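Local coordinates for ankyrin repeat and SOCS BOX protein 11 (Homo sapiens, PDB 4UUC) that serves, in the full-length protein of which this is the ankyrin repeat domain, as the substrate-recognition subunit of a cullin-5-RING E3 ubiquitin ligase marking BIK, DIRAS2 and RPN1 for degradation, at residues Ala11-Arg16 / Leu41-Leu46; Pro73-Cys78 / Ile106-Lys111; Lys153-Gly158 / Thr187-Asn192; Val182-Thr187 / Glu214-Leu219. All coordinates share one frame; numbering follows the deposited sequence. Where two conformers were deposited one is given.

Interaction 1 (Ala11-Arg16 / Leu41-Leu46); sequences AAAQGR and LHEACL
Ala12 and Ala44 set methyl against methyl where helix 7-14 runs beside helix 40-46, CB of Ala12 lying 4.0 Å from CB of Ala44. The Ala12 methyl also sits over the neighbouring backbone, with its CB 4.0 Å from N of Ala44. Because nothing longer than a methyl stands between these two residues, their main chains come close: CA of Ala12 is 4.6 Å from CA of Ala44. The adjoining pair, Ala13 and Glu43, has its CA atoms 4.8 Å apart. The closeness of the two alanines adds a CA-H...O contact, in which Ala44 CA lies 3.5 Å from Ala12 O with an angle of 148° at the hydrogen. The pair is the stack of first helices from two consecutive ankyrin repeats, ANK 1 and ANK 2, where small residues let the short inner helices lie side by side. Second helices back the two alanines, Leu20 of helix 17-26 touching Ala12 and Cys52 of helix 50-58 touching Ala44. Polar atoms meet carbon at the partly exposed border. Glu43 places CG anti to its carbonyl carbon (chi1 -57°) and then bends, which carries OE1 to 3.4 Å from Ala13 CB. The charge of this carboxylate is answered from outside, OE2 forming a salt bridge with NE of Arg5, whose side chain also rests on Ala13. Helix 7-14 then ends in a Schellman motif: Arg16 N bonds Ala11 O at 3.0 Å, and Gly15 N, from a residue with phi 75°, makes a weak bond of 3.3 Å to Ala12 O.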
loop_
_atom_site.group_PDB
_atom_site.type_symbol
_atom_site.label_atom_id
_atom_site.label_comp_id
_atom_site.label_asym_id
_atom_site.label_seq_id
_atom_site.Cartn_x
_atom_site.Cartn_y
_atom_site.Cartn_z
ATOM N N ALA A 11 10.610 2.931 23.435
ATOM C CA ALA A 11 11.899 3.157 22.786
ATOM C C ALA A 11 11.780 2.851 21.294
ATOM O O ALA A 11 12.278 3.597 20.447
ATOM C CB ALA A 11 12.988 2.308 23.420
ATOM N N ALA A 12 11.093 1.760 20.978
ATOM C CA ALA A 12 10.899 1.359 19.587
ATOM C C ALA A 12 10.063 2.378 18.816
ATOM O O ALA A 12 10.369 2.697 17.666
ATOM C CB ALA A 12 10.245 -0.012 19.522
ATOM N N ALA A 13 9.005 2.881 19.441
ATOM C CA ALA A 13 8.120 3.838 18.784
ATOM C C ALA A 13 8.850 5.142 18.459
ATOM O O ALA A 13 8.619 5.745 17.410
ATOM C CB ALA A 13 6.910 4.120 19.656
ATOM N N GLN A 14 9.727 5.563 19.366
ATOM C CA GLN A 14 10.448 6.827 19.232
ATOM C C GLN A 14 11.678 6.729 18.337
ATOM O O GLN A 14 12.218 7.748 17.917
ATOM C CB GLN A 14 10.887 7.340 20.606
ATOM C CG GLN A 14 9.748 7.709 21.540
ATOM C CD GLN A 14 8.992 8.937 21.088
ATOM O OE1 GLN A 14 9.573 9.870 20.533
ATOM N NE2 GLN A 14 7.685 8.944 21.325
ATOM N N GLY A 15 12.134 5.510 18.069
ATOM C CA GLY A 15 13.345 5.315 17.293
ATOM C C GLY A 15 14.582 5.625 18.118
ATOM O O GLY A 15 15.574 6.153 17.609
ATOM N N ARG A 16 14.513 5.311 19.408
ATOM C CA ARG A 16 15.637 5.534 20.312
ATOM C C ARG A 16 16.474 4.263 20.417
ATOM O O ARG A 16 16.344 3.496 21.369
ATOM C CB ARG A 16 15.143 5.975 21.690
ATOM C CG ARG A 16 14.403 7.303 21.681
ATOM C CD ARG A 16 15.067 8.334 22.579
ATOM N NE ARG A 16 14.147 9.412 22.930
ATOM C CZ ARG A 16 14.376 10.320 23.875
ATOM N NH1 ARG A 16 15.504 10.293 24.574
ATOM N NH2 ARG A 16 13.475 11.257 24.124
ATOM N N LEU A 41 8.231 -4.560 17.849
ATOM C CA LEU A 41 8.558 -4.574 16.422
ATOM C C LEU A 41 7.485 -3.857 15.608
ATOM O O LEU A 41 7.804 -3.100 14.689
ATOM C CB LEU A 41 8.732 -6.006 15.912
ATOM C CG LEU A 41 9.074 -6.129 14.422
ATOM C CD1 LEU A 41 10.385 -5.415 14.097
ATOM C CD2 LEU A 41 9.140 -7.586 14.000
ATOM N N HIS A 42 6.216 -4.097 15.939
ATOM C CA HIS A 42 5.114 -3.377 15.300
ATOM C C HIS A 42 5.335 -1.869 15.402
ATOM O O HIS A 42 5.187 -1.147 14.414
ATOM C CB HIS A 42 3.761 -3.738 15.929
ATOM C CG HIS A 42 3.192 -5.042 15.463
ATOM N ND1 HIS A 42 2.981 -6.105 16.314
ATOM C CD2 HIS A 42 2.767 -5.449 14.243
ATOM C CE1 HIS A 42 2.461 -7.114 15.639
ATOM N NE2 HIS A 42 2.320 -6.743 14.378
ATOM N N GLU A 43 5.706 -1.394 16.592
ATOM C CA GLU A 43 5.860 0.040 16.814
ATOM C C GLU A 43 7.090 0.610 16.097
ATOM O O GLU A 43 7.022 1.705 15.540
ATOM C CB GLU A 43 5.922 0.342 18.314
ATOM C CG GLU A 43 4.690 -0.179 19.054
ATOM C CD GLU A 43 4.122 0.770 20.098
ATOM O OE1 GLU A 43 4.263 2.004 19.953
ATOM O OE2 GLU A 43 3.515 0.270 21.073
ATOM N N ALA A 44 8.202 -0.120 16.096
ATOM C CA ALA A 44 9.384 0.326 15.352
ATOM C C ALA A 44 9.068 0.459 13.864
ATOM O O ALA A 44 9.473 1.420 13.218
ATOM C CB ALA A 44 10.550 -0.633 15.552
ATOM N N CYS A 45 8.347 -0.509 13.314
ATOM C CA CYS A 45 8.067 -0.493 11.883
ATOM C C CYS A 45 7.074 0.612 11.520
ATOM O O CYS A 45 7.177 1.214 10.456
ATOM C CB CYS A 45 7.550 -1.858 11.432
ATOM S SG CYS A 45 8.839 -3.123 11.427
ATOM N N LEU A 46 6.124 0.889 12.410
ATOM C CA LEU A 46 5.157 1.954 12.173
ATOM C C LEU A 46 5.849 3.314 12.176
ATOM O O LEU A 46 5.421 4.237 11.482
ATOM C CB LEU A 46 4.040 1.917 13.225
ATOM C CG LEU A 46 2.866 2.870 12.975
ATOM C CD1 LEU A 46 2.146 2.553 11.666
ATOM C CD2 LEU A 46 1.891 2.825 14.137
#

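Interaction 2 (Pro73-Cys78 / Ile106-Lys111); sequences PLFNAC and IHEAVK
Phe75 and Glu108 meet across two neighbouring first helices of the ankyrin stack, helix 73-80 in repeat ANK 3 and helix 105-111 in ANK 4. The axes of the two segments run almost parallel, 8° apart, and approach to 8.5 Å. Glu108 can be followed outward along the phenyl ring. Its CB makes the closest approach, 3.5 Å from CE1 of Phe75. A first torsion that sets CG anti to the backbone N (chi1 -173°), followed by a bend, keeps the chain near the ring, with Glu108 CG 3.9 Å and CD 4.1 Å from Phe75 CZ. At the tip OE1 is still only 3.9 Å from CZ of Phe75, and carboxylate and ring planes are turned 54° against each other. OE2, the other oxygen, makes a salt bridge to NE of Arg112, which probably helps fix the rotation of the group. A serine in place of Phe75 would probably strip Glu108 CB and CG of their aromatic cover and leave the chain freer to turn. Asn76 OD1 lies in the ring plane at the edge of Phe75. Deeper in, small groups fill the interface: Cys78 CB is 4.0 Å from Ala109 CB, while SG of Cys78 lies 4.2 Å from that methyl. Cys78 O, 3.9 Å from CA of Ala109, is buried with no hydrogen-bonding partner in the model.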
loop_
_atom_site.group_PDB
_atom_site.type_symbol
_atom_site.label_atom_id
_atom_site.label_comp_id
_atom_site.label_asym_id
_atom_site.label_seq_id
_atom_site.Cartn_x
_atom_site.Cartn_y
_atom_site.Cartn_z
ATOM N N PRO A 73 4.047 -6.408 11.010
ATOM C CA PRO A 73 5.135 -5.424 10.941
ATOM C C PRO A 73 5.313 -4.871 9.529
ATOM O O PRO A 73 5.588 -3.682 9.373
ATOM C CB PRO A 73 6.360 -6.223 11.387
ATOM C CG PRO A 73 5.792 -7.288 12.298
ATOM C CD PRO A 73 4.451 -7.636 11.722
ATOM N N LEU A 74 5.134 -5.720 8.518
ATOM C CA LEU A 74 5.305 -5.290 7.132
ATOM C C LEU A 74 4.250 -4.261 6.741
ATOM O O LEU A 74 4.561 -3.278 6.063
ATOM C CB LEU A 74 5.256 -6.488 6.183
ATOM C CG LEU A 74 5.502 -6.197 4.699
ATOM C CD1 LEU A 74 6.861 -5.528 4.462
ATOM C CD2 LEU A 74 5.405 -7.484 3.900
ATOM N N PHE A 75 3.007 -4.478 7.158
ATOM C CA PHE A 75 1.963 -3.491 6.918
ATOM C C PHE A 75 2.351 -2.153 7.550
ATOM O O PHE A 75 2.265 -1.108 6.911
ATOM C CB PHE A 75 0.614 -3.972 7.462
ATOM C CG PHE A 75 -0.494 -2.971 7.296
ATOM C CD1 PHE A 75 -1.205 -2.891 6.109
ATOM C CD2 PHE A 75 -0.821 -2.105 8.321
ATOM C CE1 PHE A 75 -2.218 -1.962 5.955
ATOM C CE2 PHE A 75 -1.830 -1.179 8.172
ATOM C CZ PHE A 75 -2.531 -1.109 6.991
ATOM N N ASN A 76 2.797 -2.191 8.803
ATOM C CA ASN A 76 3.186 -0.970 9.497
ATOM C C ASN A 76 4.345 -0.274 8.787
ATOM O O ASN A 76 4.368 0.952 8.678
ATOM C CB ASN A 76 3.552 -1.277 10.949
ATOM C CG ASN A 76 2.327 -1.538 11.813
ATOM O OD1 ASN A 76 1.199 -1.556 11.320
ATOM N ND2 ASN A 76 2.544 -1.746 13.107
ATOM N N ALA A 77 5.289 -1.061 8.278
ATOM C CA ALA A 77 6.430 -0.512 7.554
ATOM C C ALA A 77 5.953 0.222 6.307
ATOM O O ALA A 77 6.523 1.241 5.916
ATOM C CB ALA A 77 7.409 -1.614 7.185
ATOM N N CYS A 78 4.888 -0.291 5.699
ATOM C CA CYS A 78 4.320 0.322 4.505
ATOM C C CYS A 78 3.495 1.560 4.854
ATOM O O CYS A 78 3.263 2.410 4.000
ATOM C CB CYS A 78 3.471 -0.695 3.739
ATOM S SG CYS A 78 4.460 -1.959 2.894
ATOM N N ILE A 106 0.858 -3.847 0.334
ATOM C CA ILE A 106 1.053 -3.105 -0.911
ATOM C C ILE A 106 -0.055 -2.066 -1.127
ATOM O O ILE A 106 0.217 -0.973 -1.623
ATOM C CB ILE A 106 1.146 -4.045 -2.144
ATOM C CG1 ILE A 106 1.714 -3.274 -3.342
ATOM C CG2 ILE A 106 -0.204 -4.682 -2.474
ATOM C CD1 ILE A 106 1.955 -4.125 -4.576
ATOM N N HIS A 107 -1.287 -2.378 -0.730
ATOM C CA HIS A 107 -2.389 -1.439 -0.930
ATOM C C HIS A 107 -2.238 -0.197 -0.055
ATOM O O HIS A 107 -2.568 0.910 -0.482
ATOM C CB HIS A 107 -3.731 -2.123 -0.665
ATOM C CG HIS A 107 -4.074 -3.168 -1.678
ATOM N ND1 HIS A 107 -3.508 -4.425 -1.668
ATOM C CD2 HIS A 107 -4.896 -3.134 -2.755
ATOM C CE1 HIS A 107 -3.977 -5.124 -2.686
ATOM N NE2 HIS A 107 -4.823 -4.365 -3.359
ATOM N N GLU A 108 -1.717 -0.370 1.156
ATOM C CA GLU A 108 -1.459 0.774 2.027
ATOM C C GLU A 108 -0.289 1.598 1.495
ATOM O O GLU A 108 -0.334 2.833 1.506
ATOM C CB GLU A 108 -1.176 0.317 3.456
ATOM C CG GLU A 108 -1.058 1.459 4.460
ATOM C CD GLU A 108 -2.360 2.223 4.654
ATOM O OE1 GLU A 108 -3.440 1.654 4.384
ATOM O OE2 GLU A 108 -2.300 3.397 5.080
ATOM N N ALA A 109 0.758 0.922 1.031
ATOM C CA ALA A 109 1.907 1.622 0.456
ATOM C C ALA A 109 1.470 2.507 -0.707
ATOM O O ALA A 109 1.855 3.679 -0.785
ATOM C CB ALA A 109 2.967 0.635 -0.003
ATOM N N VAL A 110 0.667 1.947 -1.608
ATOM C CA VAL A 110 0.200 2.692 -2.777
ATOM C C VAL A 110 -0.685 3.857 -2.351
ATOM O O VAL A 110 -0.508 4.972 -2.832
ATOM C CB VAL A 110 -0.571 1.788 -3.759
ATOM C CG1 VAL A 110 -1.211 2.615 -4.877
ATOM C CG2 VAL A 110 0.360 0.742 -4.347
ATOM N N LYS A 111 -1.626 3.604 -1.445
ATOM C CA LYS A 111 -2.497 4.661 -0.936
ATOM C C LYS A 111 -1.696 5.883 -0.477
ATOM O O LYS A 111 -2.063 7.024 -0.770
ATOM C CB LYS A 111 -3.355 4.134 0.218
ATOM C CG LYS A 111 -4.208 5.197 0.899
ATOM C CD LYS A 111 -5.106 4.570 1.962
ATOM C CE LYS A 111 -5.928 5.617 2.692
ATOM N NZ LYS A 111 -6.894 4.991 3.641
#

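Interaction 3 (Lys153-Gly158 / Thr187-Asn192)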
loop_
_atom_site.group_PDB
_atom_site.type_symbol
_atom_site.label_atom_id
_atom_site.label_comp_id
_atom_site.label_asym_id
_atom_site.label_seq_id
_atom_site.Cartn_x
_atom_site.Cartn_y
_atom_site.Cartn_z
ATOM N N LYS A 153 4.270 3.473 -12.915
ATOM C CA LYS A 153 5.099 2.297 -12.662
ATOM C C LYS A 153 4.300 0.998 -12.757
ATOM O O LYS A 153 4.763 0.025 -13.349
ATOM C CB LYS A 153 5.759 2.407 -11.286
ATOM C CG LYS A 153 6.832 1.358 -11.025
ATOM C CD LYS A 153 8.085 1.624 -11.852
ATOM C CE LYS A 153 9.003 0.416 -11.881
ATOM N NZ LYS A 153 10.245 0.686 -12.660
ATOM N N LEU A 154 3.108 0.978 -12.167
ATOM C CA LEU A 154 2.254 -0.207 -12.206
ATOM C C LEU A 154 1.882 -0.591 -13.640
ATOM O O LEU A 154 1.919 -1.764 -14.003
ATOM C CB LEU A 154 0.988 0.024 -11.377
ATOM C CG LEU A 154 1.192 -0.044 -9.861
ATOM C CD1 LEU A 154 0.006 0.569 -9.123
ATOM C CD2 LEU A 154 1.405 -1.486 -9.410
ATOM N N LEU A 155 1.530 0.402 -14.450
ATOM C CA LEU A 155 1.185 0.160 -15.848
ATOM C C LEU A 155 2.389 -0.383 -16.615
ATOM O O LEU A 155 2.265 -1.323 -17.400
ATOM C CB LEU A 155 0.671 1.447 -16.498
ATOM C CG LEU A 155 -0.699 1.929 -16.010
ATOM C CD1 LEU A 155 -0.972 3.353 -16.474
ATOM C CD2 LEU A 155 -1.805 0.988 -16.477
ATOM N N GLU A 156 3.554 0.212 -16.380
ATOM C CA GLU A 156 4.788 -0.222 -17.030
ATOM C C GLU A 156 5.160 -1.656 -16.660
ATOM O O GLU A 156 5.735 -2.380 -17.471
ATOM C CB GLU A 156 5.935 0.718 -16.667
ATOM C CG GLU A 156 5.823 2.082 -17.308
ATOM C CD GLU A 156 6.841 3.069 -16.781
ATOM O OE1 GLU A 156 7.564 2.739 -15.816
ATOM O OE2 GLU A 156 6.917 4.183 -17.338
ATOM N N LEU A 157 4.826 -2.061 -15.439
ATOM C CA LEU A 157 5.123 -3.411 -14.967
ATOM C C LEU A 157 4.072 -4.429 -15.418
ATOM O O LEU A 157 4.204 -5.623 -15.150
ATOM C CB LEU A 157 5.240 -3.419 -13.438
ATOM C CG LEU A 157 6.473 -2.722 -12.858
ATOM C CD1 LEU A 157 6.367 -2.622 -11.338
ATOM C CD2 LEU A 157 7.750 -3.453 -13.250
ATOM N N GLY A 158 3.026 -3.952 -16.086
ATOM C CA GLY A 158 2.046 -4.827 -16.709
ATOM C C GLY A 158 0.750 -5.019 -15.943
ATOM O O GLY A 158 0.030 -5.993 -16.171
ATOM N N THR A 187 -5.550 5.774 -20.350
ATOM C CA THR A 187 -6.001 5.716 -21.732
ATOM C C THR A 187 -4.872 5.241 -22.650
ATOM O O THR A 187 -5.094 4.403 -23.530
ATOM C CB THR A 187 -6.510 7.084 -22.207
ATOM O OG1 THR A 187 -7.580 7.516 -21.360
ATOM C CG2 THR A 187 -7.007 7.004 -23.645
ATOM N N ASP A 188 -3.668 5.766 -22.437
ATOM C CA ASP A 188 -2.507 5.370 -23.238
ATOM C C ASP A 188 -2.226 3.871 -23.130
ATOM O O ASP A 188 -1.694 3.267 -24.065
ATOM C CB ASP A 188 -1.250 6.135 -22.816
ATOM C CG ASP A 188 -1.275 7.600 -23.223
ATOM O OD1 ASP A 188 -2.089 7.986 -24.089
ATOM O OD2 ASP A 188 -0.457 8.366 -22.675
ATOM N N TYR A 189 -2.571 3.283 -21.986
ATOM C CA TYR A 189 -2.335 1.865 -21.736
ATOM C C TYR A 189 -3.581 1.011 -21.986
ATOM O O TYR A 189 -3.658 -0.138 -21.550
ATOM C CB TYR A 189 -1.827 1.661 -20.306
ATOM C CG TYR A 189 -0.329 1.782 -20.192
ATOM C CD1 TYR A 189 0.277 3.012 -19.988
ATOM C CD2 TYR A 189 0.484 0.662 -20.303
ATOM C CE1 TYR A 189 1.648 3.126 -19.889
ATOM C CE2 TYR A 189 1.858 0.766 -20.206
ATOM C CZ TYR A 189 2.433 1.996 -19.999
ATOM O OH TYR A 189 3.799 2.098 -19.902
ATOM N N GLY A 190 -4.551 1.578 -22.696
ATOM C CA GLY A 190 -5.646 0.805 -23.257
ATOM C C GLY A 190 -6.914 0.713 -22.430
ATOM O O GLY A 190 -7.717 -0.199 -22.634
ATOM N N ALA A 191 -7.111 1.648 -21.507
ATOM C CA ALA A 191 -8.322 1.654 -20.699
ATOM C C ALA A 191 -9.559 1.782 -21.582
ATOM O O ALA A 191 -9.554 2.513 -22.573
ATOM C CB ALA A 191 -8.282 2.777 -19.687
ATOM N N ASN A 192 -10.608 1.053 -21.219
ATOM C CA ASN A 192 -11.882 1.116 -21.925
ATOM C C ASN A 192 -12.709 2.298 -21.431
ATOM O O ASN A 192 -13.257 2.263 -20.331
ATOM C CB ASN A 192 -12.650 -0.196 -21.735
ATOM C CG ASN A 192 -13.888 -0.285 -22.608
ATOM O OD1 ASN A 192 -14.589 0.703 -22.827
ATOM N ND2 ASN A 192 -14.165 -1.481 -23.109
HETATM O O HOH W 1 4.951 4.335 -19.275
#
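Leu155 lies against the ring of Tyr189 where the second helices of ankyrin repeats ANK 5 and ANK 6, helix 148-156 and helix 180-188, come to their C-terminal ends. Its CB sits over the centre of the Tyr189 ring, 3.6 Å from the centroid and 3° off the normal, a well-aligned CH-pi contact. With CG anti to the carbonyl carbon (chi1 -70°), the branches run back toward the root of the tyrosine: Leu155 CD1 is 3.7 Å from Tyr189 CD1, and Leu155 CD2 is 3.9 Å from Tyr189 CB. Leu139 and Leu185 also touch this leucine. An aspartate here, lacking both methyls, is likely to leave a gap beside Tyr189 CB and CD1 and to bring a charge against apolar neighbours. The carbonyl of Leu155 adds to the contact, its O lying 3.5 Å from CE2 of Tyr189. Next comes Glu156, whose CG is 3.3 Å from Tyr189 OH. Beyond CG the extended chain leads the carboxylate away from the hydroxyl, and a water bridges the two, donating to Glu156 OE2 at 2.8 Å. The same water, in the ring plane at its edge, is hydrogen-bonded to Tyr189 OH at 2.6 Å. Glu156 OE2 also forms a salt bridge with NZ of Lys152. Gly158, at positive phi, closes the helix in a Schellman motif, and its N bonds O of Leu155 at 3.0 Å.

Interaction 4 (Val182-Thr187 / Glu214-Leu219); sequences VIHLLT and EQALLL
At the C-terminal end of the ankyrin stack helix 180-188, in repeat ANK 6, packs against helix 212-220, the last helix of this chain. The axes of the two segments pass 9.8 Å apart and cross at -25°. Ile183 of the first helix meets Ala216 and Leu217 of the second. Its first torsion (chi1 -62°) sets CG2 anti to the backbone N, and this methyl reaches across. It touches two partners: Ile183 CG2 is 3.8 Å from Ala216 CB and 3.8 Å from Leu217 CD2. The isoleucine and leucine side chains cross at about a right angle, and Leu217 continues onto Leu204 and Ala207, while Ile183 is backed by Ala174 of helix 170-175. His184 approaches Ala216 as well. Its NE2 lies 3.8 Å from CB of Ala216 and its CE1 3.9 Å from the same methyl, which therefore meets both the imidazole and the isoleucine. A hydrogen bond between His184 ND1 and NH1 of Arg220 probably fixes the turn of the imidazole. One helical turn on from Ile183, Thr187 folds its hydroxyl back onto its own helix: OG1 donates to Ile183 O at 2.9 Å from 36° above the carbonyl plane, and Thr187 N reaches that oxygen at 3.0 Å from the opposite face.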
loop_
_atom_site.group_PDB
_atom_site.type_symbol
_atom_site.label_atom_id
_atom_site.label_comp_id
_atom_site.label_asym_id
_atom_site.label_seq_id
_atom_site.Cartn_x
_atom_site.Cartn_y
_atom_site.Cartn_z
ATOM N N VAL A 182 -3.212 11.049 -14.794
ATOM C CA VAL A 182 -3.664 9.674 -14.591
ATOM C C VAL A 182 -4.647 9.235 -15.687
ATOM O O VAL A 182 -4.575 8.105 -16.173
ATOM C CB VAL A 182 -4.310 9.516 -13.200
ATOM C CG1 VAL A 182 -5.019 8.166 -13.065
ATOM C CG2 VAL A 182 -3.257 9.669 -12.116
ATOM N N ILE A 183 -5.559 10.123 -16.072
ATOM C CA ILE A 183 -6.511 9.831 -17.142
ATOM C C ILE A 183 -5.780 9.466 -18.436
ATOM O O ILE A 183 -6.094 8.455 -19.072
ATOM C CB ILE A 183 -7.458 11.030 -17.405
ATOM C CG1 ILE A 183 -8.289 11.351 -16.158
ATOM C CG2 ILE A 183 -8.383 10.753 -18.591
ATOM C CD1 ILE A 183 -9.306 10.280 -15.770
ATOM N N HIS A 184 -4.803 10.277 -18.832
ATOM C CA HIS A 184 -4.100 10.025 -20.093
ATOM C C HIS A 184 -3.213 8.781 -20.012
ATOM O O HIS A 184 -3.089 8.041 -20.990
ATOM C CB HIS A 184 -3.273 11.247 -20.502
ATOM C CG HIS A 184 -4.106 12.411 -20.940
ATOM N ND1 HIS A 184 -5.073 12.303 -21.917
ATOM C CD2 HIS A 184 -4.124 13.702 -20.533
ATOM C CE1 HIS A 184 -5.650 13.479 -22.093
ATOM N NE2 HIS A 184 -5.092 14.345 -21.266
ATOM N N LEU A 185 -2.613 8.539 -18.850
ATOM C CA LEU A 185 -1.798 7.341 -18.654
ATOM C C LEU A 185 -2.636 6.074 -18.805
ATOM O O LEU A 185 -2.230 5.144 -19.497
ATOM C CB LEU A 185 -1.127 7.356 -17.278
ATOM C CG LEU A 185 0.179 8.148 -17.150
ATOM C CD1 LEU A 185 0.541 8.335 -15.685
ATOM C CD2 LEU A 185 1.306 7.454 -17.881
ATOM N N LEU A 186 -3.789 6.028 -18.141
ATOM C CA LEU A 186 -4.691 4.887 -18.265
ATOM C C LEU A 186 -5.140 4.686 -19.712
ATOM O O LEU A 186 -5.131 3.567 -20.231
ATOM C CB LEU A 186 -5.920 5.061 -17.371
ATOM C CG LEU A 186 -5.710 4.927 -15.863
ATOM C CD1 LEU A 186 -7.016 5.230 -15.140
ATOM C CD2 LEU A 186 -5.205 3.544 -15.493
ATOM N N THR A 187 -5.550 5.774 -20.350
ATOM C CA THR A 187 -6.001 5.716 -21.732
ATOM C C THR A 187 -4.872 5.241 -22.650
ATOM O O THR A 187 -5.094 4.403 -23.530
ATOM C CB THR A 187 -6.510 7.084 -22.207
ATOM O OG1 THR A 187 -7.580 7.516 -21.360
ATOM C CG2 THR A 187 -7.007 7.004 -23.645
ATOM N N GLU A 214 -12.850 15.910 -16.867
ATOM C CA GLU A 214 -13.900 15.698 -17.858
ATOM C C GLU A 214 -13.397 16.034 -19.256
ATOM O O GLU A 214 -13.681 15.313 -20.212
ATOM C CB GLU A 214 -15.140 16.540 -17.550
ATOM C CG GLU A 214 -16.278 16.268 -18.523
ATOM C CD GLU A 214 -17.445 17.217 -18.363
ATOM O OE1 GLU A 214 -17.275 18.424 -18.630
ATOM O OE2 GLU A 214 -18.539 16.748 -17.976
ATOM N N GLN A 215 -12.658 17.134 -19.369
ATOM C CA GLN A 215 -12.107 17.555 -20.654
ATOM C C GLN A 215 -11.206 16.467 -21.221
ATOM O O GLN A 215 -11.270 16.154 -22.409
ATOM C CB GLN A 215 -11.324 18.863 -20.511
ATOM C CG GLN A 215 -10.810 19.428 -21.834
ATOM C CD GLN A 215 -9.724 20.478 -21.652
ATOM O OE1 GLN A 215 -9.382 20.850 -20.529
ATOM N NE2 GLN A 215 -9.173 20.958 -22.762
ATOM N N ALA A 216 -10.363 15.898 -20.365
ATOM C CA ALA A 216 -9.431 14.855 -20.781
ATOM C C ALA A 216 -10.182 13.650 -21.337
ATOM O O ALA A 216 -9.828 13.114 -22.385
ATOM C CB ALA A 216 -8.545 14.437 -19.616
ATOM N N LEU A 217 -11.229 13.235 -20.635
ATOM C CA LEU A 217 -12.026 12.092 -21.060
ATOM C C LEU A 217 -12.729 12.372 -22.387
ATOM O O LEU A 217 -12.817 11.496 -23.250
ATOM C CB LEU A 217 -13.043 11.734 -19.975
ATOM C CG LEU A 217 -12.423 11.089 -18.733
ATOM C CD1 LEU A 217 -13.398 11.091 -17.558
ATOM C CD2 LEU A 217 -11.970 9.669 -19.040
ATOM N N LEU A 218 -13.220 13.594 -22.550
ATOM C CA LEU A 218 -13.885 13.986 -23.789
ATOM C C LEU A 218 -12.909 13.966 -24.965
ATOM O O LEU A 218 -13.272 13.569 -26.073
ATOM C CB LEU A 218 -14.506 15.377 -23.649
ATOM C CG LEU A 218 -15.803 15.470 -22.845
ATOM C CD1 LEU A 218 -16.111 16.912 -22.494
ATOM C CD2 LEU A 218 -16.954 14.850 -23.622
ATOM N N LEU A 219 -11.673 14.388 -24.718
ATOM C CA LEU A 219 -10.663 14.470 -25.776
ATOM C C LEU A 219 -10.158 13.099 -26.232
ATOM O O LEU A 219 -9.708 12.947 -27.368
ATOM C CB LEU A 219 -9.475 15.315 -25.308
ATOM C CG LEU A 219 -9.709 16.822 -25.199
ATOM C CD1 LEU A 219 -8.556 17.480 -24.454
ATOM C CD2 LEU A 219 -9.888 17.445 -26.575
#

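In the fold
Interactions 1 and 2 and then the pair 3 and 4 come in series along the ankyrin solenoid, the first two between first helices of the repeats, 3 and 4 involving later second helices with alternating segments. Interactions 1 and 2 touch directly, Asn76 ND2 lying 3.0 Å from His42 O in a probable hydrogen bond and Pro73 O 3.4 Å from Cys45 CB. Interactions 3 and 4 share Thr187 on helix 180-188, and Ala191 N lies 3.0 Å from Leu186 O. Interactions 2 and 3 approach without touching, nearest atoms about 5 Å apart and centres about 22 Å. Interactions 1 and 4, with centres about 42 Å apart, lie on opposite sides of the centre of this elongated ankyrin repeat domain.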